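Local coordinates for glucose-binding protein (Thermus thermophilus HB27, PDB 2B3F) that binds glucose or galactose, here captured with galactose, and probably delivers the sugar to a membrane transport system, at residues Ser223-Val228 against Ala246-Thr251. Sequence-based numbering, arbitrary orientation.
Sequences SWQQAV and AGYMTT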
loop_
_atom_site.group_PDB
_atom_site.type_symbol
_atom_site.label_atom_id
_atom_site.label_comp_id
_atom_site.label_asym_id
_atom_site.label_seq_id
_atom_site.Cartn_x
_atom_site.Cartn_y
_atom_site.Cartn_z
ATOM N N SER A 223 -15.496 1.147 3.605
ATOM C CA SER A 223 -14.283 0.469 3.148
ATOM C C SER A 223 -13.614 1.209 1.981
ATOM O O SER A 223 -14.210 2.050 1.313
ATOM C CB SER A 223 -14.635 -0.949 2.712
ATOM O OG SER A 223 -15.351 -0.903 1.504
ATOM N N TRP A 224 -12.354 0.847 1.668
ATOM C CA TRP A 224 -11.719 1.430 0.508
ATOM C C TRP A 224 -12.476 1.099 -0.774
ATOM O O TRP A 224 -12.581 1.960 -1.624
ATOM C CB TRP A 224 -10.230 1.062 0.407
ATOM C CG TRP A 224 -9.922 -0.355 -0.011
ATOM C CD1 TRP A 224 -9.619 -1.403 0.795
ATOM C CD2 TRP A 224 -9.843 -0.852 -1.353
ATOM N NE1 TRP A 224 -9.350 -2.530 0.044
ATOM C CE2 TRP A 224 -9.513 -2.216 -1.276
ATOM C CE3 TRP A 224 -10.051 -0.280 -2.613
ATOM C CZ2 TRP A 224 -9.369 -3.011 -2.416
ATOM C CZ3 TRP A 224 -9.932 -1.076 -3.731
ATOM C CH2 TRP A 224 -9.583 -2.419 -3.624
ATOM N N GLN A 225 -13.030 -0.110 -0.878
ATOM C CA GLN A 225 -13.802 -0.489 -2.068
ATOM C C GLN A 225 -15.059 0.371 -2.210
ATOM O O GLN A 225 -15.389 0.825 -3.288
ATOM C CB GLN A 225 -14.195 -1.949 -2.036
ATOM C CG GLN A 225 -13.006 -2.941 -2.040
ATOM C CD GLN A 225 -12.603 -3.409 -0.665
ATOM O OE1 GLN A 225 -12.668 -2.650 0.325
ATOM N NE2 GLN A 225 -12.196 -4.687 -0.571
ATOM N N GLN A 226 -15.729 0.618 -1.091
ATOM C CA GLN A 226 -16.931 1.482 -1.124
ATOM C C GLN A 226 -16.617 2.904 -1.557
ATOM O O GLN A 226 -17.410 3.545 -2.228
ATOM C CB GLN A 226 -17.617 1.492 0.240
ATOM C CG GLN A 226 -18.354 0.218 0.518
ATOM C CD GLN A 226 -19.075 0.220 1.830
ATOM O OE1 GLN A 226 -18.480 0.443 2.886
ATOM N NE2 GLN A 226 -20.386 -0.032 1.778
ATOM N N ALA A 227 -15.454 3.414 -1.156
ATOM C CA ALA A 227 -15.028 4.733 -1.604
ATOM C C ALA A 227 -14.742 4.730 -3.138
ATOM O O ALA A 227 -15.087 5.668 -3.849
ATOM C CB ALA A 227 -13.818 5.192 -0.824
ATOM N N VAL A 228 -14.089 3.679 -3.649
ATOM C CA VAL A 228 -13.913 3.553 -5.088
ATOM C C VAL A 228 -15.268 3.513 -5.786
ATOM O O VAL A 228 -15.448 4.161 -6.821
ATOM C CB VAL A 228 -13.056 2.295 -5.477
ATOM C CG1 VAL A 228 -13.023 2.115 -7.006
ATOM C CG2 VAL A 228 -11.638 2.456 -4.928
ATOM N N ALA A 246 -7.192 -0.494 -9.086
ATOM C CA ALA A 246 -7.250 -0.928 -10.476
ATOM C C ALA A 246 -7.629 -2.411 -10.556
ATOM O O ALA A 246 -8.468 -2.787 -11.379
ATOM C CB ALA A 246 -5.930 -0.644 -11.205
ATOM N N GLY A 247 -7.052 -3.249 -9.696
ATOM C CA GLY A 247 -7.408 -4.662 -9.634
ATOM C C GLY A 247 -8.878 -4.847 -9.334
ATOM O O GLY A 247 -9.548 -5.648 -9.959
ATOM N N TYR A 248 -9.393 -4.083 -8.372
ATOM C CA TYR A 248 -10.829 -4.178 -8.032
ATOM C C TYR A 248 -11.700 -3.830 -9.233
ATOM O O TYR A 248 -12.592 -4.589 -9.612
ATOM C CB TYR A 248 -11.123 -3.254 -6.858
ATOM C CG TYR A 248 -12.574 -3.107 -6.496
ATOM C CD1 TYR A 248 -13.314 -4.180 -6.034
ATOM C CD2 TYR A 248 -13.190 -1.868 -6.584
ATOM C CE1 TYR A 248 -14.690 -4.019 -5.688
ATOM C CE2 TYR A 248 -14.542 -1.716 -6.239
ATOM C CZ TYR A 248 -15.259 -2.775 -5.788
ATOM O OH TYR A 248 -16.604 -2.603 -5.453
ATOM N N MET A 249 -11.416 -2.693 -9.840
ATOM C CA MET A 249 -12.226 -2.219 -10.952
ATOM C C MET A 249 -12.190 -3.155 -12.183
ATOM O O MET A 249 -13.173 -3.238 -12.925
ATOM C CB MET A 249 -11.819 -0.784 -11.311
ATOM C CG MET A 249 -12.303 0.238 -10.294
ATOM S SD MET A 249 -12.104 1.945 -10.780
ATOM C CE MET A 249 -10.359 2.171 -10.420
ATOM N N THR A 250 -11.066 -3.834 -12.419
ATOM C CA THR A 250 -10.958 -4.730 -13.574
ATOM C C THR A 250 -11.346 -6.139 -13.215
ATOM O O THR A 250 -12.236 -6.696 -13.837
ATOM C CB THR A 250 -9.531 -4.731 -14.197
ATOM O OG1 THR A 250 -8.565 -5.093 -13.193
ATOM C CG2 THR A 250 -9.181 -3.376 -14.774
ATOM N N THR A 251 -10.705 -6.727 -12.210
ATOM C CA THR A 251 -10.973 -8.116 -11.851
ATOM C C THR A 251 -12.387 -8.333 -11.318
ATOM O O THR A 251 -13.045 -9.305 -11.678
ATOM C CB THR A 251 -9.904 -8.630 -10.850
ATOM O OG1 THR A 251 -8.619 -8.568 -11.489
ATOM C CG2 THR A 251 -10.150 -10.055 -10.386
#
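Tyr248 carries most of the apolar contact between helices 224-233 and 244-252, whose local axes cross at -66°. Its CG lies anti to the backbone N (chi1 173°), which sends the ring across to the first helix. There Gln225 lies over one ring face: its CG makes a CH-pi contact 4.2 Å from the Tyr248 ring centroid, almost along the normal. A bend at chi2 then turns the Gln225 amide away, so its methylenes lie on the ring while NE2 bonds Asp12. Val228 CG1 lies at the ring edge, 4.0 Å from Tyr248 CD2, and the same methyl meets the slender, unbranched Met249 at CG (3.9 Å). Trp224 and Tyr248 pass obliquely, ring planes 75° apart, Trp224 CH2 3.7 Å from Tyr248 CB.

No hydrogen bond joins the two segments. At the start of helix 224-233, Ser223 and Gln226 form a capping box: Ser223 OG accepts from Gln226 N (3.0 Å), which lacks a helical acceptor, and Gln226 OE1 from Ser223 N. Tyrosine adds a hydroxyl, bonding Asp229.

Trp224 NE1 hydrogen-bonds galactose-binding Glu13; the broad Trp224 indole touches the sugar and meets Trp244 edge-to-face. The helix pair thus backs an aromatic wall common in periplasmic sugar-binding proteins.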